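Local atomic coordinates of DUF917 domain-containing protein (Chromobacterium violaceum, PDB entry 2O3I), a protein that is of unknown function but belongs to the DUF917 family, with N- and C-terminal domains resembling those of the S-Me-THD family. Residues Cys18-Gly23 and Leu255-Lys260; Asp132-Ala137 and Pro142-Ala147; Leu220-Thr225 and Pro359-Leu364; Gly239-Lys242 and Ala246-Asp249. The protein carries 2 engineered substitutions. All coordinates share one frame; numbering follows the deposited sequence.

Contact 1: residues Cys18-Gly23 and Leu255-Lys260; sequences CFFGSG and LDIKGK
Phe20 meets Leu255 and Ile257 in a small, wholly apolar contact that joins the end of helix 10-19 to the link between helix 244-255 and strand 260-262. It is plain side-chain packing between the N-terminal and C-terminal S-Me-THD-like regions, some 230 residues apart. The nearest alpha carbons, those of Phe20 and Ile257, are 11.4 Å apart, and side chains span the gap. The far side of the phenyl ring does the touching. Its CZ stands 3.8 Å from Leu255 CD1, which sits at the ring edge close to the ring plane, while CE1 lies 3.9 Å from Ile257 CD1, reached obliquely. Ile257 extends its CG1-CD1 arm fully (chi2 175°), carrying the terminal methyl toward a ring that comes from the opposite direction. Phe20 lies in a type I turn from Phe19 to Ser22; a separate bond, Gly21 N to Cys18 O, starts one residue earlier. Asp256, the first residue to leave helical angles after helix 244-255, has positive phi, and the chain turns there between the two touching residues. Arg228 makes a cation-pi contact with the Phe20 ring, Leu232 of the same helix 225-237 packs against it, and Leu358 of strand 352-358 touches both Phe20 and Ile257.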
loop_
_atom_site.group_PDB
_atom_site.type_symbol
_atom_site.label_atom_id
_atom_site.label_comp_id
_atom_site.label_asym_id
_atom_site.label_seq_id
_atom_site.Cartn_x
_atom_site.Cartn_y
_atom_site.Cartn_z
ATOM N N CYS A 18 19.250 -4.395 -23.312
ATOM C CA CYS A 18 18.126 -3.668 -23.892
ATOM C C CYS A 18 17.514 -4.524 -25.002
ATOM O O CYS A 18 16.292 -4.675 -25.078
ATOM C CB CYS A 18 18.597 -2.321 -24.459
ATOM S SG CYS A 18 17.299 -1.328 -25.293
ATOM N N PHE A 19 18.361 -5.088 -25.859
ATOM C CA PHE A 19 17.870 -5.932 -26.935
ATOM C C PHE A 19 17.188 -7.185 -26.372
ATOM O O PHE A 19 16.188 -7.645 -26.915
ATOM C CB PHE A 19 19.012 -6.335 -27.878
ATOM C CG PHE A 19 18.553 -7.128 -29.073
ATOM C CD1 PHE A 19 17.878 -6.505 -30.118
ATOM C CD2 PHE A 19 18.741 -8.510 -29.123
ATOM C CE1 PHE A 19 17.390 -7.248 -31.194
ATOM C CE2 PHE A 19 18.256 -9.257 -30.192
ATOM C CZ PHE A 19 17.578 -8.627 -31.228
ATOM N N PHE A 20 17.717 -7.737 -25.282
ATOM C CA PHE A 20 17.112 -8.926 -24.682
ATOM C C PHE A 20 15.939 -8.547 -23.770
ATOM O O PHE A 20 15.322 -9.416 -23.146
ATOM C CB PHE A 20 18.152 -9.732 -23.873
ATOM C CG PHE A 20 19.168 -10.457 -24.729
ATOM C CD1 PHE A 20 18.762 -11.413 -25.655
ATOM C CD2 PHE A 20 20.529 -10.171 -24.618
ATOM C CE1 PHE A 20 19.692 -12.072 -26.466
ATOM C CE2 PHE A 20 21.467 -10.824 -25.423
ATOM C CZ PHE A 20 21.043 -11.778 -26.352
ATOM N N GLY A 21 15.626 -7.257 -23.704
ATOM C CA GLY A 21 14.535 -6.806 -22.858
ATOM C C GLY A 21 13.151 -6.864 -23.489
ATOM O O GLY A 21 12.157 -6.527 -22.840
ATOM N N SER A 22 13.082 -7.297 -24.746
ATOM C CA SER A 22 11.818 -7.396 -25.476
ATOM C C SER A 22 11.023 -6.082 -25.415
ATOM O O SER A 22 9.815 -6.085 -25.169
ATOM C CB SER A 22 10.973 -8.548 -24.917
ATOM O OG SER A 22 9.808 -8.766 -25.703
ATOM N N GLY A 23 11.717 -4.966 -25.623
ATOM C CA GLY A 23 11.070 -3.666 -25.610
ATOM C C GLY A 23 10.965 -2.979 -24.260
ATOM O O GLY A 23 10.810 -1.757 -24.197
ATOM N N LEU A 255 25.710 -16.727 -30.018
ATOM C CA LEU A 255 24.948 -16.989 -28.801
ATOM C C LEU A 255 24.023 -18.199 -28.934
ATOM O O LEU A 255 23.276 -18.525 -28.014
ATOM C CB LEU A 255 24.143 -15.744 -28.406
ATOM C CG LEU A 255 24.986 -14.496 -28.125
ATOM C CD1 LEU A 255 24.085 -13.278 -28.000
ATOM C CD2 LEU A 255 25.813 -14.697 -26.869
ATOM N N ASP A 256 24.081 -18.867 -30.082
ATOM C CA ASP A 256 23.260 -20.046 -30.320
ATOM C C ASP A 256 21.774 -19.746 -30.090
ATOM O O ASP A 256 21.070 -20.484 -29.396
ATOM C CB ASP A 256 23.739 -21.184 -29.405
ATOM C CG ASP A 256 23.091 -22.518 -29.731
ATOM O OD1 ASP A 256 23.046 -22.886 -30.925
ATOM O OD2 ASP A 256 22.638 -23.205 -28.790
ATOM N N ILE A 257 21.311 -18.645 -30.672
ATOM C CA ILE A 257 19.916 -18.228 -30.564
ATOM C C ILE A 257 19.353 -18.075 -31.969
ATOM O O ILE A 257 19.875 -17.310 -32.780
ATOM C CB ILE A 257 19.779 -16.874 -29.816
ATOM C CG1 ILE A 257 20.141 -17.057 -28.340
ATOM C CG2 ILE A 257 18.357 -16.341 -29.938
ATOM C CD1 ILE A 257 20.165 -15.763 -27.536
ATOM N N LYS A 258 18.288 -18.810 -32.256
ATOM C CA LYS A 258 17.668 -18.749 -33.572
ATOM C C LYS A 258 16.498 -17.777 -33.587
ATOM O O LYS A 258 15.348 -18.162 -33.391
ATOM C CB LYS A 258 17.202 -20.143 -34.000
ATOM C CG LYS A 258 18.334 -21.148 -34.143
ATOM C CD LYS A 258 17.845 -22.428 -34.804
ATOM C CE LYS A 258 18.973 -23.431 -35.003
ATOM N NZ LYS A 258 18.508 -24.640 -35.750
ATOM N N GLY A 259 16.805 -16.507 -33.816
ATOM C CA GLY A 259 15.764 -15.500 -33.857
ATOM C C GLY A 259 15.053 -15.515 -35.192
ATOM O O GLY A 259 15.573 -16.050 -36.172
ATOM N N LYS A 260 13.861 -14.935 -35.240
ATOM C CA LYS A 260 13.108 -14.896 -36.484
ATOM C C LYS A 260 12.807 -13.462 -36.911
ATOM O O LYS A 260 12.427 -12.629 -36.086
ATOM C CB LYS A 260 11.799 -15.676 -36.337
ATOM C CG LYS A 260 11.007 -15.762 -37.630
ATOM C CD LYS A 260 9.685 -16.497 -37.452
ATOM C CE LYS A 260 8.886 -16.488 -38.751
ATOM N NZ LYS A 260 7.538 -17.098 -38.586
#

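Contact 2: residues Asp132-Ala137 and Pro142-Ala147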
loop_
_atom_site.group_PDB
_atom_site.type_symbol
_atom_site.label_atom_id
_atom_site.label_comp_id
_atom_site.label_asym_id
_atom_site.label_seq_id
_atom_site.Cartn_x
_atom_site.Cartn_y
_atom_site.Cartn_z
ATOM N N ASP A 132 18.729 -14.122 -14.273
ATOM C CA ASP A 132 17.584 -13.287 -13.948
ATOM C C ASP A 132 16.311 -14.117 -14.094
ATOM O O ASP A 132 16.355 -15.263 -14.545
ATOM C CB ASP A 132 17.522 -12.015 -14.808
ATOM C CG ASP A 132 17.177 -12.293 -16.245
ATOM O OD1 ASP A 132 18.101 -12.271 -17.077
ATOM O OD2 ASP A 132 15.980 -12.530 -16.542
ATOM N N GLY A 133 15.182 -13.535 -13.711
ATOM C CA GLY A 133 13.916 -14.247 -13.738
ATOM C C GLY A 133 13.211 -14.663 -15.021
ATOM O O GLY A 133 12.179 -15.336 -14.936
ATOM N N ALA A 134 13.733 -14.313 -16.192
ATOM C CA ALA A 134 13.039 -14.682 -17.424
ATOM C C ALA A 134 13.907 -14.721 -18.668
ATOM O O ALA A 134 13.613 -15.451 -19.614
ATOM C CB ALA A 134 11.878 -13.726 -17.657
ATOM N N GLY A 135 14.982 -13.942 -18.670
ATOM C CA GLY A 135 15.833 -13.892 -19.845
ATOM C C GLY A 135 15.298 -12.782 -20.735
ATOM O O GLY A 135 15.819 -12.520 -21.819
ATOM N N ARG A 136 14.227 -12.145 -20.262
ATOM C CA ARG A 136 13.584 -11.032 -20.957
ATOM C C ARG A 136 12.976 -10.111 -19.904
ATOM O O ARG A 136 13.131 -10.352 -18.699
ATOM C CB ARG A 136 12.476 -11.533 -21.896
ATOM C CG ARG A 136 11.453 -12.437 -21.230
ATOM C CD ARG A 136 10.192 -12.564 -22.069
ATOM N NE ARG A 136 9.518 -11.274 -22.190
ATOM C CZ ARG A 136 8.563 -10.996 -23.070
ATOM N NH1 ARG A 136 8.149 -11.923 -23.922
ATOM N NH2 ARG A 136 8.040 -9.777 -23.114
ATOM N N ALA A 137 12.305 -9.056 -20.348
ATOM C CA ALA A 137 11.652 -8.134 -19.428
ATOM C C ALA A 137 10.172 -8.487 -19.475
ATOM O O ALA A 137 9.637 -8.780 -20.545
ATOM C CB ALA A 137 11.871 -6.696 -19.855
ATOM N N PRO A 142 4.451 -12.267 -11.710
ATOM C CA PRO A 142 4.216 -13.712 -11.877
ATOM C C PRO A 142 4.854 -14.342 -13.122
ATOM O O PRO A 142 4.842 -15.564 -13.289
ATOM C CB PRO A 142 2.686 -13.820 -11.890
ATOM C CG PRO A 142 2.241 -12.467 -12.392
ATOM C CD PRO A 142 3.178 -11.526 -11.666
HETATM N N MSE A 143 5.404 -13.511 -13.998
HETATM C CA MSE A 143 6.032 -14.020 -15.208
HETATM C C MSE A 143 7.512 -14.312 -14.991
HETATM O O MSE A 143 8.188 -14.805 -15.889
HETATM C CB MSE A 143 5.819 -13.037 -16.372
HETATM C CG MSE A 143 4.448 -13.205 -17.039
HETATM SE SE MSE A 143 3.748 -11.669 -18.017
HETATM C CE MSE A 143 2.576 -10.982 -16.650
ATOM N N LEU A 144 8.008 -14.012 -13.794
ATOM C CA LEU A 144 9.404 -14.281 -13.461
ATOM C C LEU A 144 9.493 -15.645 -12.789
ATOM O O LEU A 144 8.582 -16.040 -12.061
ATOM C CB LEU A 144 9.956 -13.207 -12.523
ATOM C CG LEU A 144 9.975 -11.788 -13.091
ATOM C CD1 LEU A 144 10.568 -10.836 -12.068
ATOM C CD2 LEU A 144 10.792 -11.767 -14.379
ATOM N N THR A 145 10.586 -16.363 -13.025
ATOM C CA THR A 145 10.748 -17.696 -12.445
ATOM C C THR A 145 10.724 -17.734 -10.918
ATOM O O THR A 145 10.411 -18.775 -10.325
ATOM C CB THR A 145 12.035 -18.369 -12.963
ATOM O OG1 THR A 145 13.154 -17.502 -12.773
ATOM C CG2 THR A 145 11.894 -18.680 -14.439
ATOM N N TYR A 146 11.034 -16.601 -10.285
ATOM C CA TYR A 146 11.026 -16.504 -8.824
ATOM C C TYR A 146 9.631 -16.870 -8.320
ATOM O O TYR A 146 9.475 -17.634 -7.360
ATOM C CB TYR A 146 11.351 -15.070 -8.365
ATOM C CG TYR A 146 12.653 -14.496 -8.880
ATOM C CD1 TYR A 146 13.884 -14.927 -8.379
ATOM C CD2 TYR A 146 12.653 -13.518 -9.870
ATOM C CE1 TYR A 146 15.084 -14.393 -8.857
ATOM C CE2 TYR A 146 13.842 -12.978 -10.352
ATOM C CZ TYR A 146 15.055 -13.419 -9.846
ATOM O OH TYR A 146 16.230 -12.899 -10.348
ATOM N N ALA A 147 8.617 -16.312 -8.975
ATOM C CA ALA A 147 7.231 -16.565 -8.608
ATOM C C ALA A 147 6.802 -18.014 -8.885
ATOM O O ALA A 147 6.091 -18.623 -8.083
ATOM C CB ALA A 147 6.314 -15.589 -9.349
HETATM O O HOH W 1 15.461 -17.844 -14.093
#
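The Tyr146 ring takes Gly133 CA and Asp132 C obliquely, CE2 coming to 3.6 Å from Gly133 CA, and it also stacks with the ring of Trp209 from strand 203-211. Two further flat groups, the Asp132 carboxylate and the Arg136 guanidinium, brace the loop that carries them. Asp132 forms an Asx turn and the wider Asx motif: OD2 accepts from Gly135 N on its syn side and from Ala134 N on its anti side, while OD1 binds Thr225 and Ser109. Arg136 turns its edge to Ala137 O, held side-on by NE and NH2 within the guanidinium plane. Across the contact, this folded loop docks on the first turn of helix 145-148, with Leu144 at the N-cap position. Thr145 N donates to Gly133 O at 2.7 Å, nearly straight at 163° and onto a lone pair in the carbonyl plane, and Leu144 CA adds a CA-H...O contact to the same oxygen. Leu144 CD2 packs 4.0 Å from Ala134 CB. The backbone at Gly133 thus lies directly against Leu144, Thr145 and Tyr146, whose OH is bonded to Ala106 O. With chi1 at 52°, Thr145 OG1 sits between its backbone N and carbonyl carbon, 3.2 Å from Gly133 O, and bonds with Ala219 O. A water donates to Asp132 O at 2.8 Å and to Thr145 OG1 at 2.7 Å.

Contact 3: residues Leu220-Thr225 and Pro359-Leu364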
loop_
_atom_site.group_PDB
_atom_site.type_symbol
_atom_site.label_atom_id
_atom_site.label_comp_id
_atom_site.label_asym_id
_atom_site.label_seq_id
_atom_site.Cartn_x
_atom_site.Cartn_y
_atom_site.Cartn_z
ATOM N N LEU A 220 16.172 -19.840 -10.290
ATOM C CA LEU A 220 16.796 -19.197 -11.433
ATOM C C LEU A 220 17.162 -20.199 -12.530
ATOM O O LEU A 220 18.340 -20.472 -12.765
ATOM C CB LEU A 220 18.055 -18.434 -10.985
ATOM C CG LEU A 220 17.927 -17.118 -10.193
ATOM C CD1 LEU A 220 17.185 -17.342 -8.900
ATOM C CD2 LEU A 220 19.312 -16.573 -9.880
ATOM N N PRO A 221 16.154 -20.772 -13.213
ATOM C CA PRO A 221 16.491 -21.728 -14.273
ATOM C C PRO A 221 17.085 -21.086 -15.531
ATOM O O PRO A 221 17.741 -21.767 -16.322
ATOM C CB PRO A 221 15.164 -22.426 -14.546
ATOM C CG PRO A 221 14.142 -21.371 -14.192
ATOM C CD PRO A 221 14.707 -20.778 -12.933
ATOM N N VAL A 222 16.861 -19.786 -15.722
ATOM C CA VAL A 222 17.397 -19.097 -16.898
ATOM C C VAL A 222 18.720 -18.441 -16.515
ATOM O O VAL A 222 18.758 -17.427 -15.813
ATOM C CB VAL A 222 16.403 -18.056 -17.423
ATOM C CG1 VAL A 222 16.892 -17.485 -18.756
ATOM C CG2 VAL A 222 15.030 -18.705 -17.588
ATOM N N ARG A 223 19.810 -19.015 -17.013
ATOM C CA ARG A 223 21.144 -18.551 -16.654
ATOM C C ARG A 223 22.050 -17.985 -17.737
ATOM O O ARG A 223 21.810 -18.161 -18.931
ATOM C CB ARG A 223 21.857 -19.702 -15.951
ATOM C CG ARG A 223 20.973 -20.345 -14.910
ATOM C CD ARG A 223 21.615 -21.540 -14.267
ATOM N NE ARG A 223 20.777 -22.053 -13.188
ATOM C CZ ARG A 223 21.114 -23.063 -12.391
ATOM N NH1 ARG A 223 22.282 -23.681 -12.551
ATOM N NH2 ARG A 223 20.281 -23.449 -11.431
ATOM N N GLY A 224 23.106 -17.309 -17.286
ATOM C CA GLY A 224 24.074 -16.711 -18.193
ATOM C C GLY A 224 23.507 -15.537 -18.962
ATOM O O GLY A 224 24.051 -15.136 -19.984
ATOM N N THR A 225 22.421 -14.969 -18.450
ATOM C CA THR A 225 21.757 -13.847 -19.106
ATOM C C THR A 225 22.544 -12.548 -19.040
ATOM O O THR A 225 22.452 -11.713 -19.941
ATOM C CB THR A 225 20.374 -13.614 -18.498
ATOM O OG1 THR A 225 20.510 -13.323 -17.098
ATOM C CG2 THR A 225 19.505 -14.855 -18.684
ATOM N N PRO A 359 12.952 -16.766 -29.561
ATOM C CA PRO A 359 12.199 -17.818 -28.880
ATOM C C PRO A 359 12.385 -17.734 -27.366
ATOM O O PRO A 359 13.502 -17.558 -26.871
ATOM C CB PRO A 359 12.762 -19.101 -29.495
ATOM C CG PRO A 359 14.133 -18.690 -29.987
ATOM C CD PRO A 359 13.880 -17.328 -30.554
ATOM N N ALA A 360 11.283 -17.828 -26.633
ATOM C CA ALA A 360 11.354 -17.752 -25.184
ATOM C C ALA A 360 12.228 -18.873 -24.640
ATOM O O ALA A 360 12.314 -19.939 -25.241
ATOM C CB ALA A 360 9.962 -17.842 -24.592
ATOM N N ALA A 361 12.893 -18.628 -23.515
ATOM C CA ALA A 361 13.729 -19.663 -22.920
ATOM C C ALA A 361 12.764 -20.719 -22.422
ATOM O O ALA A 361 11.633 -20.406 -22.027
ATOM C CB ALA A 361 14.553 -19.107 -21.766
ATOM N N ALA A 362 13.224 -21.965 -22.447
ATOM C CA ALA A 362 12.436 -23.120 -22.036
ATOM C C ALA A 362 11.583 -22.975 -20.771
ATOM O O ALA A 362 10.398 -23.306 -20.779
ATOM C CB ALA A 362 13.358 -24.331 -21.903
ATOM N N PRO A 363 12.166 -22.476 -19.668
ATOM C CA PRO A 363 11.369 -22.337 -18.437
ATOM C C PRO A 363 10.107 -21.474 -18.560
ATOM O O PRO A 363 9.201 -21.567 -17.726
ATOM C CB PRO A 363 12.369 -21.750 -17.438
ATOM C CG PRO A 363 13.701 -22.261 -17.948
ATOM C CD PRO A 363 13.566 -22.073 -19.442
ATOM N N LEU A 364 10.050 -20.641 -19.596
ATOM C CA LEU A 364 8.906 -19.752 -19.821
ATOM C C LEU A 364 7.836 -20.345 -20.727
ATOM O O LEU A 364 6.677 -19.944 -20.666
ATOM C CB LEU A 364 9.378 -18.442 -20.458
ATOM C CG LEU A 364 9.771 -17.210 -19.644
ATOM C CD1 LEU A 364 10.539 -17.578 -18.394
ATOM C CD2 LEU A 364 10.580 -16.291 -20.549
#
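Pro221 opens the contact, setting one edge of its ring against Pro363: CB lies 3.7 Å from Pro363 CG, and Pro221 CG is equally near Pro363 CB, the two rings sliding past each other in opposite directions. Just before it, Leu220 leaves helix 213-219 and contributes its carbonyl oxygen to the loop's own bonding. Val222 comes next and spreads its two methyls over separate partners. CG1, anti to the backbone N (chi1 -172°), reaches to 4.1 Å from Ala361 CB, while CG2 lies 3.8 Å from Pro363 CG and spans the CB-CG-CD side of that ring. Arg223 then folds back within its own segment, NE giving Leu220 O a nearly linear bond of 2.9 Å (170°) with the oxygen in the guanidinium plane; its NH2 binds Gly217 O. Gly224, with positive phi, holds the N-cap position of helix 225-237, and Thr225 begins that helix with OG1 bonded to Asp132 OD1. The opposite loop, which runs from strand 352-358 to helix 367-379, is bent by a bond of 2.9 Å from Leu364 N to Ala361 O, bringing Ala361 and Pro363 onto the same partner. With no hydrogen bond across the interface, shape and hydrophobic burial join the loops; two proline rings, of little internal freedom, should make the packing cost little side-chain entropy.

Contact 4: residues Gly239-Lys242 and Ala246-Asp249; sequences GKVK and AMLD
Val241 carries the contact, its side chain aimed at the start of helix 244-255. From CB the chain forks: CG1 takes the place between the backbone N and the carbonyl carbon (chi1 45°) and makes no close contact with 246-249, which leaves CG2 anti to the backbone N and turned onto the helix. There CG2 rests over the backbone between Ala246 and Met247, 3.8 Å from Ala246 C and 3.4 Å from Met247 CA, the latter tighter than usual for two carbons. Side chains frame the same methyl: Ala246 CB lies 4.1 Å away, and Met247 CB, a selenomethionine carbon, 3.7 Å. Ala246 CB is also 4.1 Å from Val241 CA, so the small methyl sits close to the backbone of the opposing loop. Beyond CB, Met247 bends at chi2 and chi3, and its side chain packs on Leu232 of helix 225-237, Phe323 of strand 319-324 and Ile356 of strand 352-358. Val241 likewise touches Leu236 and Phe323, placing both residues in the same apolar layer. Lys242 points the other way, its NZ forming a salt bridge with Glu327, and its backbone is bonded to Gly326. Gly239, just past helix 225-237, completes a Schellman motif, its positive phi redirecting the chain. The whole is a tight helix-loop-helix connection, in which a hydrophobic linker residue folds back onto the first turn of the second helix.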
loop_
_atom_site.group_PDB
_atom_site.type_symbol
_atom_site.label_atom_id
_atom_site.label_comp_id
_atom_site.label_asym_id
_atom_site.label_seq_id
_atom_site.Cartn_x
_atom_site.Cartn_y
_atom_site.Cartn_z
ATOM N N GLY A 239 30.491 -2.043 -33.509
ATOM C CA GLY A 239 30.016 -1.922 -34.881
ATOM C C GLY A 239 30.101 -3.183 -35.729
ATOM O O GLY A 239 30.309 -3.100 -36.944
ATOM N N LYS A 240 29.932 -4.351 -35.109
ATOM C CA LYS A 240 30.001 -5.614 -35.841
ATOM C C LYS A 240 28.642 -6.095 -36.342
ATOM O O LYS A 240 28.559 -7.067 -37.089
ATOM C CB LYS A 240 30.626 -6.709 -34.969
ATOM C CG LYS A 240 32.068 -6.450 -34.531
ATOM C CD LYS A 240 32.607 -7.629 -33.717
ATOM C CE LYS A 240 33.984 -7.342 -33.110
ATOM N NZ LYS A 240 34.457 -8.494 -32.285
ATOM N N VAL A 241 27.576 -5.420 -35.929
ATOM C CA VAL A 241 26.231 -5.804 -36.351
ATOM C C VAL A 241 25.392 -4.562 -36.645
ATOM O O VAL A 241 24.770 -3.981 -35.749
ATOM C CB VAL A 241 25.557 -6.700 -35.269
ATOM C CG1 VAL A 241 25.778 -6.115 -33.900
ATOM C CG2 VAL A 241 24.079 -6.855 -35.550
ATOM N N LYS A 242 25.382 -4.168 -37.918
ATOM C CA LYS A 242 24.668 -2.975 -38.367
ATOM C C LYS A 242 23.417 -3.260 -39.206
ATOM O O LYS A 242 22.759 -2.335 -39.684
ATOM C CB LYS A 242 25.620 -2.091 -39.177
ATOM C CG LYS A 242 26.902 -1.677 -38.452
ATOM C CD LYS A 242 27.820 -0.905 -39.395
ATOM C CE LYS A 242 29.061 -0.383 -38.694
ATOM N NZ LYS A 242 28.725 0.611 -37.636
ATOM N N ALA A 246 22.658 -9.325 -40.031
ATOM C CA ALA A 246 23.870 -9.515 -39.246
ATOM C C ALA A 246 23.518 -9.839 -37.796
ATOM O O ALA A 246 24.221 -10.600 -37.141
ATOM C CB ALA A 246 24.739 -8.256 -39.305
HETATM N N MSE A 247 22.433 -9.259 -37.292
HETATM C CA MSE A 247 22.022 -9.517 -35.913
HETATM C C MSE A 247 21.637 -10.980 -35.768
HETATM O O MSE A 247 22.064 -11.654 -34.827
HETATM C CB MSE A 247 20.847 -8.609 -35.522
HETATM C CG MSE A 247 20.196 -8.949 -34.183
HETATM SE SE MSE A 247 21.435 -9.007 -32.677
HETATM C CE MSE A 247 21.087 -7.252 -31.942
ATOM N N LEU A 248 20.837 -11.469 -36.711
ATOM C CA LEU A 248 20.409 -12.862 -36.692
ATOM C C LEU A 248 21.618 -13.788 -36.836
ATOM O O LEU A 248 21.693 -14.830 -36.181
ATOM C CB LEU A 248 19.411 -13.133 -37.820
ATOM C CG LEU A 248 18.074 -12.397 -37.716
ATOM C CD1 LEU A 248 17.286 -12.636 -38.992
ATOM C CD2 LEU A 248 17.289 -12.881 -36.499
ATOM N N ASP A 249 22.562 -13.411 -37.692
ATOM C CA ASP A 249 23.753 -14.224 -37.869
ATOM C C ASP A 249 24.500 -14.320 -36.536
ATOM O O ASP A 249 24.817 -15.418 -36.080
ATOM C CB ASP A 249 24.664 -13.625 -38.954
ATOM C CG ASP A 249 24.118 -13.838 -40.368
ATOM O OD1 ASP A 249 23.029 -14.436 -40.507
ATOM O OD2 ASP A 249 24.776 -13.410 -41.344
#

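Overall arrangement
Contacts 1, 2 and 3 touch one another; contact 4, which touches contact 1 but not 2 or 3, lies farther out, its centre about 22 Å from that of the chain. Contacts 2 and 3 have centres about 8 Å apart. Contact 4 is about 12 Å from contact 1, centre to centre, and shares helix 244-255 with it, Phe19 meeting Met247. Along the chain, contacts 2 and 4 both fall between the two halves of contact 1, while contacts 1 and 3 interleave. Helix 225-237 runs from contact 3 to contact 4, and strand 352-358 leads into contact 3. Contact 1, within itself, and the touch between contacts 2 and 3 bring the N-terminal and C-terminal S-Me-THD-like regions together, consistent with their packing as one compact unit.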